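Local coordinates for mitogen activated protein kinase, putative (Leishmania donovani, PDB 4QNY) that probably phosphorylates serine and threonine residues of its substrates with ATP as a mitogen-activated protein kinase, and here holds an ATP analogue and magnesium, at residues A[124-129]-A[160-165]; A[208-213]-A[290-295]; A[279-284]-A[308-313]. One frame throughout, in Å; residues are numbered along the deposited sequence.

Contact 1. Residues A[124-129]-A[160-165]; sequences EAHIQF and TNCDLK
This is a surface contact in the C-terminal lobe of the kinase fold, where the first turns of helix 124-143 meet the hairpin turn between strands 156-158 and 164-166. No hydrogen bond joins the two segments; Phe-129 and Cys-162 do most of the touching. With CG anti to its backbone N (chi1 -169°), Phe-129 reaches across to the turn, and its CD2 lies 3.5 Å from Cys-162 CB, which sits at the ring edge and in its plane. Main chain joins in: Cys-162 O comes obliquely to within 3.3 Å of Phe-129 CD2. Asp-163 lies alongside the ring and points the same way, its carboxylate plane turned 67° from the ring and its OD1 3.9 Å from Phe-129 CE2. Asp-163 OD1 and Asn-161 O, both near the ring plane, probably gain from the slightly positive C-H rim. Cys-162 takes the turn with a positive phi of 63°, and its SG swings toward His-126, reaching CD2 of that imidazole at 3.5 Å in an oblique sulfur-aromatic contact. His-126 ND1, meanwhile, is hydrogen-bonded to Thr-123 N, just ahead of the helix. One turn on from Phe-129, Gln-133 ties the hairpin to helix 124-143 by hydrogen bonds to Cys-162 O and Leu-164 N, while Leu-164 packs on Phe-130 and Ala-134 of that helix and on Ile-156 and Val-158 of the adjoining strand.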
ATOM      1  N   GLU A 124      10.441  -9.627  17.946  1.00 29.51           N
ATOM      2  CA  GLU A 124      10.025  -8.242  18.135  1.00 28.57           C
ATOM      3  C   GLU A 124      11.017  -7.305  17.457  1.00 26.14           C
ATOM      4  O   GLU A 124      10.644  -6.237  16.973  1.00 26.64           O
ATOM      5  CB  GLU A 124       9.899  -7.906  19.622  1.00 32.88           C
ATOM      6  CG  GLU A 124       8.745  -8.608  20.324  1.00 38.82           C
ATOM      7  CD  GLU A 124       7.720  -7.638  20.882  1.00 41.73           C
ATOM      8  OE1 GLU A 124       8.082  -6.472  21.144  1.00 48.06           O
ATOM      9  OE2 GLU A 124       6.552  -8.044  21.062  1.00 30.10           O
ATOM     10  N   ALA A 125      12.280  -7.719  17.421  1.00 31.75           N
ATOM     11  CA  ALA A 125      13.324  -6.954  16.747  1.00 34.61           C
ATOM     12  C   ALA A 125      13.065  -6.888  15.245  1.00 26.13           C
ATOM     13  O   ALA A 125      13.321  -5.867  14.609  1.00 26.24           O
ATOM     14  CB  ALA A 125      14.690  -7.562  17.026  1.00 37.02           C
ATOM     15  N   HIS A 126      12.563  -7.986  14.687  1.00 31.31           N
ATOM     16  CA  HIS A 126      12.184  -8.029  13.278  1.00 30.17           C
ATOM     17  C   HIS A 126      11.040  -7.063  12.997  1.00 31.42           C
ATOM     18  O   HIS A 126      11.070  -6.314  12.020  1.00 24.29           O
ATOM     19  CB  HIS A 126      11.774  -9.447  12.868  1.00 34.15           C
ATOM     20  CG  HIS A 126      12.924 -10.396  12.724  1.00 42.50           C
ATOM     21  ND1 HIS A 126      12.849 -11.716  13.111  1.00 44.01           N
ATOM     22  CD2 HIS A 126      14.170 -10.218  12.227  1.00 43.24           C
ATOM     23  CE1 HIS A 126      14.003 -12.311  12.863  1.00 42.56           C
ATOM     24  NE2 HIS A 126      14.822 -11.424  12.326  1.00 43.86           N
ATOM     25  N   ILE A 127      10.035  -7.090  13.866  1.00 28.69           N
ATOM     26  CA  ILE A 127       8.847  -6.261  13.710  1.00 26.18           C
ATOM     27  C   ILE A 127       9.178  -4.780  13.861  1.00 18.72           C
ATOM     28  O   ILE A 127       8.685  -3.947  13.100  1.00 20.77           O
ATOM     29  CB  ILE A 127       7.760  -6.652  14.730  1.00 24.85           C
ATOM     30  CG1 ILE A 127       7.405  -8.132  14.579  1.00 30.91           C
ATOM     31  CG2 ILE A 127       6.523  -5.791  14.555  1.00 29.13           C
ATOM     32  CD1 ILE A 127       6.503  -8.657  15.671  1.00 37.30           C
ATOM     33  N   GLN A 128      10.020  -4.462  14.840  1.00 19.36           N
ATOM     34  CA  GLN A 128      10.451  -3.087  15.079  1.00 19.43           C
ATOM     35  C   GLN A 128      11.076  -2.466  13.834  1.00 27.49           C
ATOM     36  O   GLN A 128      10.767  -1.330  13.475  1.00 31.26           O
ATOM     37  CB  GLN A 128      11.448  -3.032  16.238  1.00 20.37           C
ATOM     38  CG  GLN A 128      10.818  -3.174  17.611  1.00 20.55           C
ATOM     39  CD  GLN A 128      11.840  -3.456  18.695  1.00 30.32           C
ATOM     40  OE1 GLN A 128      12.968  -3.860  18.412  1.00 27.03           O
ATOM     41  NE2 GLN A 128      11.449  -3.241  19.946  1.00 36.19           N
ATOM     42  N   PHE A 129      11.955  -3.219  13.181  1.00 24.96           N
ATOM     43  CA  PHE A 129      12.647  -2.736  11.993  1.00 26.94           C
ATOM     44  C   PHE A 129      11.685  -2.611  10.811  1.00 25.79           C
ATOM     45  O   PHE A 129      11.787  -1.676  10.018  1.00 32.16           O
ATOM     46  CB  PHE A 129      13.813  -3.662  11.640  1.00 27.56           C
ATOM     47  CG  PHE A 129      14.742  -3.101  10.601  1.00 39.52           C
ATOM     48  CD1 PHE A 129      15.124  -1.771  10.640  1.00 40.65           C
ATOM     49  CD2 PHE A 129      15.247  -3.908   9.595  1.00 49.51           C
ATOM     50  CE1 PHE A 129      15.980  -1.250   9.687  1.00 38.40           C
ATOM     51  CE2 PHE A 129      16.106  -3.395   8.639  1.00 48.30           C
ATOM     52  CZ  PHE A 129      16.473  -2.065   8.686  1.00 42.92           C
ATOM     53  N   THR A 160      15.513 -10.588   3.089  1.00 40.61           N
ATOM     54  CA  THR A 160      15.971 -11.374   4.230  1.00 38.91           C
ATOM     55  C   THR A 160      16.800 -10.485   5.156  1.00 36.98           C
ATOM     56  O   THR A 160      16.996 -10.796   6.332  1.00 46.01           O
ATOM     57  CB  THR A 160      16.799 -12.597   3.783  1.00 45.77           C
ATOM     58  OG1 THR A 160      16.133 -13.256   2.700  1.00 48.87           O
ATOM     59  CG2 THR A 160      16.976 -13.581   4.932  1.00 53.54           C
ATOM     60  N   ASN A 161      17.271  -9.366   4.615  1.00 32.58           N
ATOM     61  CA  ASN A 161      17.964  -8.353   5.402  1.00 28.56           C
ATOM     62  C   ASN A 161      16.985  -7.528   6.231  1.00 33.69           C
ATOM     63  O   ASN A 161      17.387  -6.613   6.952  1.00 40.02           O
ATOM     64  CB  ASN A 161      18.772  -7.428   4.490  1.00 29.92           C
ATOM     65  CG  ASN A 161      19.735  -8.183   3.595  1.00 57.16           C
ATOM     66  OD1 ASN A 161      19.323  -8.862   2.654  1.00 64.93           O
ATOM     67  ND2 ASN A 161      21.027  -8.062   3.879  1.00 63.27           N
ATOM     68  N   CYS A 162      15.700  -7.859   6.103  1.00 26.61           N
ATOM     69  CA  CYS A 162      14.598  -7.133   6.735  1.00 34.57           C
ATOM     70  C   CYS A 162      14.489  -5.696   6.228  1.00 32.20           C
ATOM     71  O   CYS A 162      13.813  -4.868   6.839  1.00 31.50           O
ATOM     72  CB  CYS A 162      14.736  -7.146   8.261  1.00 32.65           C
ATOM     73  SG  CYS A 162      14.240  -8.700   9.038  1.00 56.73           S
ATOM     74  N   ASP A 163      15.148  -5.405   5.111  1.00 27.52           N
ATOM     75  CA  ASP A 163      14.986  -4.117   4.447  1.00 35.42           C
ATOM     76  C   ASP A 163      13.578  -4.033   3.876  1.00 36.80           C
ATOM     77  O   ASP A 163      13.047  -5.022   3.377  1.00 20.39           O
ATOM     78  CB  ASP A 163      16.029  -3.929   3.343  1.00 45.22           C
ATOM     79  CG  ASP A 163      17.438  -3.779   3.889  1.00 45.54           C
ATOM     80  OD1 ASP A 163      17.585  -3.411   5.073  1.00 48.84           O
ATOM     81  OD2 ASP A 163      18.398  -4.027   3.131  1.00 47.23           O
ATOM     82  N   LEU A 164      12.973  -2.852   3.950  1.00 39.40           N
ATOM     83  CA  LEU A 164      11.571  -2.699   3.580  1.00 39.18           C
ATOM     84  C   LEU A 164      11.371  -1.616   2.525  1.00 32.97           C
ATOM     85  O   LEU A 164      12.032  -0.579   2.558  1.00 24.19           O
ATOM     86  CB  LEU A 164      10.740  -2.386   4.829  1.00 43.55           C
ATOM     87  CG  LEU A 164       9.214  -2.413   4.734  1.00 36.33           C
ATOM     88  CD1 LEU A 164       8.634  -2.951   6.031  1.00 21.92           C
ATOM     89  CD2 LEU A 164       8.655  -1.030   4.440  1.00 33.94           C
ATOM     90  N   LYS A 165      10.457  -1.867   1.589  1.00 18.87           N
ATOM     91  CA  LYS A 165      10.121  -0.894   0.551  1.00 18.95           C
ATOM     92  C   LYS A 165       8.626  -0.901   0.235  1.00 18.16           C
ATOM     93  O   LYS A 165       8.054  -1.944  -0.084  1.00 18.89           O
ATOM     94  CB  LYS A 165      10.920  -1.167  -0.727  1.00 31.02           C
ATOM     95  CG  LYS A 165      12.405  -0.858  -0.617  1.00 34.52           C
ATOM     96  CD  LYS A 165      13.109  -1.025  -1.952  1.00 34.63           C
ATOM     97  CE  LYS A 165      14.604  -0.787  -1.818  1.00 32.43           C
ATOM     98  NZ  LYS A 165      15.313  -0.972  -3.116  1.00 34.70           N
TER

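Contact 2. Residues A[208-213]-A[290-295]; sequences DVWGIG and HMLVFN
Leu-292 leaves the helical conformation directly after helix 282-291, and its side chain turns back onto helix 206-219 in the core of the kinase C-lobe. From its CB, 4.0 Å from Trp-210 CZ3, the chain runs to CG, anti to the carbonyl carbon (chi1 -65°), which lies beside the backbone of Gly-213. There it forks. CD1 approaches Gly-213 O, whereas CD2 settles over the indole of Trp-210, 3.7 Å from the centroid of the six-membered ring and only 8° off its normal, a nearly ideal CH-pi contact. Trp-210 CG is anti to its backbone N, a torsion that lays the indole along the Leu-292 main chain, with CZ3 3.5 Å from Leu-292 C. Met-291 fills the other part of the interface. Gly-213, with no side chain, lets Met-291 CB come to 3.8 Å from its CA and the Leu-292 branches pack beside it. The extended chain of Met-291 then crosses Val-209 before CE meets Ile-212 CG2 at 3.7 Å. Helix 124-143 adds Leu-135 against Met-291 and Ala-134 and Leu-138 against Ile-212, while Ile-238 of helix 231-242 and Pro-194 of helix 194-197 pack on Trp-210.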
ATOM      1  N   ASP A 208      -3.461   5.699   6.426  1.00 22.50           N
ATOM      2  CA  ASP A 208      -2.259   4.909   6.183  1.00 20.72           C
ATOM      3  C   ASP A 208      -1.714   4.358   7.493  1.00 14.79           C
ATOM      4  O   ASP A 208      -1.121   3.279   7.525  1.00 14.69           O
ATOM      5  CB  ASP A 208      -1.194   5.744   5.471  1.00 20.28           C
ATOM      6  CG  ASP A 208      -1.543   6.021   4.021  1.00 22.62           C
ATOM      7  OD1 ASP A 208      -2.308   5.229   3.430  1.00 13.56           O
ATOM      8  OD2 ASP A 208      -1.051   7.028   3.471  1.00 15.43           O
ATOM      9  N   VAL A 209      -1.921   5.105   8.574  1.00 13.34           N
ATOM     10  CA  VAL A 209      -1.499   4.672   9.901  1.00 13.48           C
ATOM     11  C   VAL A 209      -2.323   3.465  10.332  1.00 17.53           C
ATOM     12  O   VAL A 209      -1.807   2.535  10.955  1.00 22.38           O
ATOM     13  CB  VAL A 209      -1.643   5.804  10.942  1.00 21.01           C
ATOM     14  CG1 VAL A 209      -1.236   5.319  12.326  1.00 23.23           C
ATOM     15  CG2 VAL A 209      -0.812   7.009  10.531  1.00 22.64           C
ATOM     16  N   TRP A 210      -3.605   3.487   9.982  1.00 19.89           N
ATOM     17  CA  TRP A 210      -4.508   2.377  10.270  1.00 14.31           C
ATOM     18  C   TRP A 210      -4.020   1.100   9.600  1.00 12.79           C
ATOM     19  O   TRP A 210      -4.055   0.022  10.194  1.00 13.34           O
ATOM     20  CB  TRP A 210      -5.932   2.707   9.809  1.00 13.62           C
ATOM     21  CG  TRP A 210      -6.915   1.606  10.074  1.00 12.53           C
ATOM     22  CD1 TRP A 210      -7.250   0.586   9.231  1.00 15.35           C
ATOM     23  CD2 TRP A 210      -7.688   1.413  11.265  1.00 12.72           C
ATOM     24  NE1 TRP A 210      -8.184  -0.230   9.824  1.00 12.70           N
ATOM     25  CE2 TRP A 210      -8.469   0.257  11.072  1.00 13.99           C
ATOM     26  CE3 TRP A 210      -7.796   2.106  12.475  1.00 12.91           C
ATOM     27  CZ2 TRP A 210      -9.346  -0.222  12.043  1.00 24.21           C
ATOM     28  CZ3 TRP A 210      -8.668   1.629  13.437  1.00 21.52           C
ATOM     29  CH2 TRP A 210      -9.430   0.476  13.216  1.00 24.33           C
ATOM     30  N   GLY A 211      -3.561   1.233   8.359  1.00 13.58           N
ATOM     31  CA  GLY A 211      -3.033   0.108   7.609  1.00 15.64           C
ATOM     32  C   GLY A 211      -1.804  -0.497   8.258  1.00 13.20           C
ATOM     33  O   GLY A 211      -1.626  -1.713   8.247  1.00 20.80           O
ATOM     34  N   ILE A 212      -0.954   0.353   8.826  1.00 17.30           N
ATOM     35  CA  ILE A 212       0.244  -0.104   9.523  1.00 15.79           C
ATOM     36  C   ILE A 212      -0.134  -0.851  10.800  1.00 19.55           C
ATOM     37  O   ILE A 212       0.489  -1.855  11.153  1.00 20.30           O
ATOM     38  CB  ILE A 212       1.181   1.073   9.865  1.00 15.02           C
ATOM     39  CG1 ILE A 212       1.682   1.736   8.583  1.00 16.62           C
ATOM     40  CG2 ILE A 212       2.362   0.605  10.701  1.00 16.76           C
ATOM     41  CD1 ILE A 212       2.503   0.820   7.698  1.00 23.81           C
ATOM     42  N   GLY A 213      -1.165  -0.360  11.481  1.00 20.25           N
ATOM     43  CA  GLY A 213      -1.676  -1.015  12.672  1.00 16.22           C
ATOM     44  C   GLY A 213      -2.179  -2.413  12.373  1.00 21.22           C
ATOM     45  O   GLY A 213      -1.907  -3.352  13.119  1.00 14.56           O
ATOM     46  N   HIS A 290      -2.879   2.350  19.791  1.00 16.03           N
ATOM     47  CA  HIS A 290      -2.971   3.743  19.377  1.00 16.93           C
ATOM     48  C   HIS A 290      -3.068   3.876  17.856  1.00 19.22           C
ATOM     49  O   HIS A 290      -3.685   4.812  17.347  1.00 17.75           O
ATOM     50  CB  HIS A 290      -1.768   4.529  19.903  1.00 16.34           C
ATOM     51  CG  HIS A 290      -2.046   5.984  20.123  1.00 27.46           C
ATOM     52  ND1 HIS A 290      -1.198   6.804  20.835  1.00 20.85           N
ATOM     53  CD2 HIS A 290      -3.081   6.762  19.728  1.00 25.93           C
ATOM     54  CE1 HIS A 290      -1.696   8.027  20.867  1.00 20.07           C
ATOM     55  NE2 HIS A 290      -2.838   8.029  20.203  1.00 23.86           N
ATOM     56  N   MET A 291      -2.459   2.938  17.137  1.00 21.82           N
ATOM     57  CA  MET A 291      -2.542   2.915  15.679  1.00 17.67           C
ATOM     58  C   MET A 291      -3.945   2.547  15.212  1.00 14.12           C
ATOM     59  O   MET A 291      -4.361   2.919  14.116  1.00 27.52           O
ATOM     60  CB  MET A 291      -1.531   1.929  15.090  1.00 19.15           C
ATOM     61  CG  MET A 291      -0.125   2.480  14.932  1.00 24.79           C
ATOM     62  SD  MET A 291       1.007   1.261  14.234  1.00 21.26           S
ATOM     63  CE  MET A 291       2.482   2.251  14.017  1.00 48.41           C
ATOM     64  N   LEU A 292      -4.668   1.808  16.046  1.00 14.74           N
ATOM     65  CA  LEU A 292      -5.995   1.331  15.679  1.00 14.32           C
ATOM     66  C   LEU A 292      -7.088   2.028  16.482  1.00 17.85           C
ATOM     67  O   LEU A 292      -8.017   1.387  16.973  1.00 20.87           O
ATOM     68  CB  LEU A 292      -6.083  -0.186  15.863  1.00 18.24           C
ATOM     69  CG  LEU A 292      -5.178  -1.011  14.941  1.00 22.11           C
ATOM     70  CD1 LEU A 292      -5.261  -2.493  15.274  1.00 14.86           C
ATOM     71  CD2 LEU A 292      -5.538  -0.769  13.483  1.00 15.63           C
ATOM     72  N   VAL A 293      -6.971   3.345  16.609  1.00 14.62           N
ATOM     73  CA  VAL A 293      -7.995   4.148  17.264  1.00 28.92           C
ATOM     74  C   VAL A 293      -9.060   4.548  16.249  1.00 26.12           C
ATOM     75  O   VAL A 293      -8.737   4.971  15.138  1.00 24.42           O
ATOM     76  CB  VAL A 293      -7.396   5.407  17.925  1.00 28.31           C
ATOM     77  CG1 VAL A 293      -8.498   6.335  18.420  1.00 19.05           C
ATOM     78  CG2 VAL A 293      -6.473   5.017  19.066  1.00 15.64           C
ATOM     79  N   PHE A 294     -10.324   4.397  16.636  1.00 23.54           N
ATOM     80  CA  PHE A 294     -11.465   4.696  15.771  1.00 28.25           C
ATOM     81  C   PHE A 294     -11.392   6.097  15.165  1.00 24.64           C
ATOM     82  O   PHE A 294     -11.323   6.253  13.945  1.00 14.66           O
ATOM     83  CB  PHE A 294     -12.768   4.532  16.559  1.00 28.99           C
ATOM     84  CG  PHE A 294     -14.000   4.887  15.779  1.00 30.13           C
ATOM     85  CD1 PHE A 294     -14.570   3.979  14.903  1.00 21.16           C
ATOM     86  CD2 PHE A 294     -14.600   6.127  15.935  1.00 27.84           C
ATOM     87  CE1 PHE A 294     -15.708   4.303  14.189  1.00 16.12           C
ATOM     88  CE2 PHE A 294     -15.736   6.459  15.224  1.00 18.77           C
ATOM     89  CZ  PHE A 294     -16.291   5.546  14.352  1.00 19.46           C
ATOM     90  N   ASN A 295     -11.411   7.110  16.025  1.00 15.42           N
ATOM     91  CA  ASN A 295     -11.310   8.496  15.587  1.00 15.56           C
ATOM     92  C   ASN A 295      -9.894   8.817  15.115  1.00 20.56           C
ATOM     93  O   ASN A 295      -8.950   8.763  15.902  1.00 15.34           O
ATOM     94  CB  ASN A 295     -11.722   9.439  16.721  1.00 30.80           C
ATOM     95  CG  ASN A 295     -12.002  10.851  16.244  1.00 27.57           C
ATOM     96  OD1 ASN A 295     -11.553  11.264  15.175  1.00 24.15           O
ATOM     97  ND2 ASN A 295     -12.748  11.606  17.045  1.00 17.37           N
TER

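Contact 3. Residues A[279-284]-A[308-313]; sequences TASPEA and HPFLEQ. Unlike the reference sequence in segment 279-284: Thr-279 (reference Lys).
Phe-310 holds CG anti to its backbone N (chi1 179°), and His-308 does the same, so both rings reach helix 282-291 from the segment that follows helix 302-306. Ser-281 is the N-cap of helix 282-291: with chi1 at 65°, its OG stands between the backbone N and the carbonyl carbon and accepts a hydrogen bond from Ala-284 N at 3.2 Å. This puts a capped helix start against a short 3-10 turn, 309-310, in the C-lobe of the kinase fold.

The Phe-310 ring covers the first turn. Ala-284 CA lies over one of its faces, offset toward the rim, in a CH-pi contact 4.0 Å from the centroid, and Ala-284 CB touches Phe-310 CE1 at 3.5 Å. Nearer the ring's root, Glu-283 CB meets Phe-310 CB at 4.0 Å; beyond it the Glu-283 chain bends at chi2, and its carboxylate leads away from the turn. The cap has a second partner, since Ser-281 OG is also hydrogen-bonded to OE1 of Glu-124 on helix 124-143, a helix that packs on Phe-310 as well.

His-308 is gripped at both ring nitrogens, which fixes its rotation: NE2 bonds to Asp-286 OD2, and ND1 accepts from Phe-310 N at 3.1 Å, that N lying 29° out of the ring plane. With ND1 accepting from a backbone N-H, the ring is probably neutral with its proton on NE2, facing Asp-286. Between the two nitrogens, His-308 CE1 presents its C-H edge to Glu-283 O, 3.1 Å away.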
ATOM      1  N   THR A 279       2.489 -12.878  24.486  1.00 28.36           N
ATOM      2  CA  THR A 279       3.945 -12.786  24.504  1.00 34.34           C
ATOM      3  C   THR A 279       4.429 -11.364  24.209  1.00 31.02           C
ATOM      4  O   THR A 279       5.517 -10.966  24.630  1.00 39.04           O
ATOM      5  CB  THR A 279       4.566 -13.771  23.483  1.00 47.54           C
ATOM      6  OG1 THR A 279       4.109 -15.099  23.766  1.00 50.46           O
ATOM      7  CG2 THR A 279       6.087 -13.749  23.545  1.00 60.85           C
ATOM      8  N   ALA A 280       3.605 -10.597  23.503  1.00 27.94           N
ATOM      9  CA  ALA A 280       3.973  -9.251  23.069  1.00 27.61           C
ATOM     10  C   ALA A 280       4.322  -8.321  24.229  1.00 38.54           C
ATOM     11  O   ALA A 280       3.760  -8.425  25.319  1.00 38.48           O
ATOM     12  CB  ALA A 280       2.853  -8.647  22.241  1.00 28.78           C
ATOM     13  N   SER A 281       5.258  -7.411  23.976  1.00 35.14           N
ATOM     14  CA  SER A 281       5.668  -6.421  24.963  1.00 28.30           C
ATOM     15  C   SER A 281       4.580  -5.367  25.151  1.00 31.79           C
ATOM     16  O   SER A 281       3.762  -5.155  24.255  1.00 36.47           O
ATOM     17  CB  SER A 281       6.981  -5.758  24.537  1.00 23.28           C
ATOM     18  OG  SER A 281       6.807  -5.010  23.346  1.00 26.07           O
ATOM     19  N   PRO A 282       4.560  -4.708  26.321  1.00 32.65           N
ATOM     20  CA  PRO A 282       3.591  -3.633  26.562  1.00 22.41           C
ATOM     21  C   PRO A 282       3.774  -2.457  25.605  1.00 23.24           C
ATOM     22  O   PRO A 282       2.811  -1.748  25.313  1.00 20.82           O
ATOM     23  CB  PRO A 282       3.884  -3.211  28.007  1.00 28.71           C
ATOM     24  CG  PRO A 282       4.548  -4.394  28.623  1.00 24.48           C
ATOM     25  CD  PRO A 282       5.354  -5.012  27.524  1.00 30.78           C
ATOM     26  N   GLU A 283       4.999  -2.255  25.129  1.00 25.32           N
ATOM     27  CA  GLU A 283       5.287  -1.184  24.182  1.00 26.50           C
ATOM     28  C   GLU A 283       4.663  -1.478  22.821  1.00 22.25           C
ATOM     29  O   GLU A 283       4.146  -0.580  22.156  1.00 26.63           O
ATOM     30  CB  GLU A 283       6.798  -0.979  24.033  1.00 31.77           C
ATOM     31  CG  GLU A 283       7.478  -0.357  25.245  1.00 37.44           C
ATOM     32  CD  GLU A 283       7.637  -1.330  26.397  1.00 42.43           C
ATOM     33  OE1 GLU A 283       7.887  -2.526  26.138  1.00 38.27           O
ATOM     34  OE2 GLU A 283       7.511  -0.898  27.563  1.00 44.14           O
ATOM     35  N   ALA A 284       4.716  -2.742  22.414  1.00 20.04           N
ATOM     36  CA  ALA A 284       4.152  -3.162  21.137  1.00 24.67           C
ATOM     37  C   ALA A 284       2.633  -3.067  21.150  1.00 26.00           C
ATOM     38  O   ALA A 284       2.015  -2.666  20.163  1.00 18.91           O
ATOM     39  CB  ALA A 284       4.588  -4.580  20.806  1.00 21.08           C
ATOM     40  N   HIS A 308       7.624   6.684  19.183  1.00 20.24           N
ATOM     41  CA  HIS A 308       7.086   5.779  20.193  1.00 20.13           C
ATOM     42  C   HIS A 308       8.196   4.918  20.798  1.00 26.96           C
ATOM     43  O   HIS A 308       9.113   4.498  20.090  1.00 21.07           O
ATOM     44  CB  HIS A 308       5.995   4.897  19.582  1.00 22.52           C
ATOM     45  CG  HIS A 308       5.190   4.140  20.591  1.00 29.25           C
ATOM     46  ND1 HIS A 308       5.537   2.882  21.029  1.00 33.60           N
ATOM     47  CD2 HIS A 308       4.051   4.466  21.248  1.00 26.14           C
ATOM     48  CE1 HIS A 308       4.649   2.464  21.914  1.00 33.71           C
ATOM     49  NE2 HIS A 308       3.736   3.407  22.064  1.00 32.48           N
ATOM     50  N   PRO A 309       8.121   4.661  22.116  1.00 27.81           N
ATOM     51  CA  PRO A 309       9.096   3.843  22.850  1.00 31.38           C
ATOM     52  C   PRO A 309       9.345   2.452  22.255  1.00 36.84           C
ATOM     53  O   PRO A 309      10.382   1.854  22.539  1.00 22.88           O
ATOM     54  CB  PRO A 309       8.463   3.720  24.238  1.00 23.07           C
ATOM     55  CG  PRO A 309       7.689   4.978  24.393  1.00 22.56           C
ATOM     56  CD  PRO A 309       7.143   5.288  23.024  1.00 21.51           C
ATOM     57  N   PHE A 310       8.415   1.947  21.449  1.00 20.99           N
ATOM     58  CA  PHE A 310       8.572   0.631  20.838  1.00 20.75           C
ATOM     59  C   PHE A 310       9.666   0.637  19.773  1.00 31.20           C
ATOM     60  O   PHE A 310      10.231  -0.405  19.443  1.00 36.36           O
ATOM     61  CB  PHE A 310       7.245   0.162  20.232  1.00 28.46           C
ATOM     62  CG  PHE A 310       7.322  -1.182  19.558  1.00 25.30           C
ATOM     63  CD1 PHE A 310       7.640  -2.320  20.281  1.00 20.21           C
ATOM     64  CD2 PHE A 310       7.059  -1.308  18.203  1.00 24.96           C
ATOM     65  CE1 PHE A 310       7.708  -3.556  19.662  1.00 35.11           C
ATOM     66  CE2 PHE A 310       7.122  -2.541  17.580  1.00 18.70           C
ATOM     67  CZ  PHE A 310       7.443  -3.666  18.311  1.00 19.44           C
ATOM     68  N   LEU A 311       9.968   1.821  19.247  1.00 31.94           N
ATOM     69  CA  LEU A 311      10.950   1.960  18.178  1.00 23.96           C
ATOM     70  C   LEU A 311      12.130   2.835  18.591  1.00 25.79           C
ATOM     71  O   LEU A 311      12.801   3.416  17.738  1.00 26.02           O
ATOM     72  CB  LEU A 311      10.290   2.554  16.932  1.00 20.17           C
ATOM     73  CG  LEU A 311       9.009   1.885  16.432  1.00 24.66           C
ATOM     74  CD1 LEU A 311       8.399   2.696  15.300  1.00 24.95           C
ATOM     75  CD2 LEU A 311       9.287   0.460  15.986  1.00 26.58           C
ATOM     76  N   GLU A 312      12.384   2.920  19.894  1.00 26.62           N
ATOM     77  CA  GLU A 312      13.354   3.877  20.426  1.00 31.11           C
ATOM     78  C   GLU A 312      14.797   3.599  20.003  1.00 32.00           C
ATOM     79  O   GLU A 312      15.591   4.529  19.852  1.00 30.72           O
ATOM     80  CB  GLU A 312      13.266   3.919  21.956  1.00 36.36           C
ATOM     81  CG  GLU A 312      13.604   2.609  22.650  1.00 50.57           C
ATOM     82  CD  GLU A 312      13.407   2.682  24.152  1.00 58.78           C
ATOM     83  OE1 GLU A 312      13.323   3.808  24.686  1.00 63.84           O
ATOM     84  OE2 GLU A 312      13.337   1.616  24.799  1.00 58.99           O
ATOM     85  N   GLN A 313      15.139   2.330  19.805  1.00 39.06           N
ATOM     86  CA  GLN A 313      16.500   1.967  19.418  1.00 41.34           C
ATOM     87  C   GLN A 313      16.740   2.173  17.925  1.00 43.34           C
ATOM     88  O   GLN A 313      17.854   1.979  17.436  1.00 52.61           O
ATOM     89  CB  GLN A 313      16.798   0.512  19.794  1.00 49.21           C
ATOM     90  CG  GLN A 313      17.050   0.290  21.279  1.00 59.05           C
ATOM     91  CD  GLN A 313      17.420  -1.145  21.598  1.00 66.76           C
ATOM     92  OE1 GLN A 313      18.467  -1.412  22.190  1.00 65.33           O
ATOM     93  NE2 GLN A 313      16.560  -2.079  21.209  1.00 67.63           N
TER

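In the fold
All three contacts lie in the C-lobe of the protein kinase domain. Contact 1 closes first along the chain; contacts 2 and 3 follow and interleave, each using one end of helix 282-291, with centres 16 Å apart and no direct touch. Contacts 1 and 3, with centres 14 Å apart, do meet: the start of helix 124-143 reaches the cap at Ser-281 through Glu-124 and packs on Phe-310 and Leu-311 through Gln-128. Contact 2 is the buried one, 20 Å from contact 1 between centres. Helix 124-143 borders all three, so the 156-166 hairpin, the helical core and the segment after helix 302-306 share one central element.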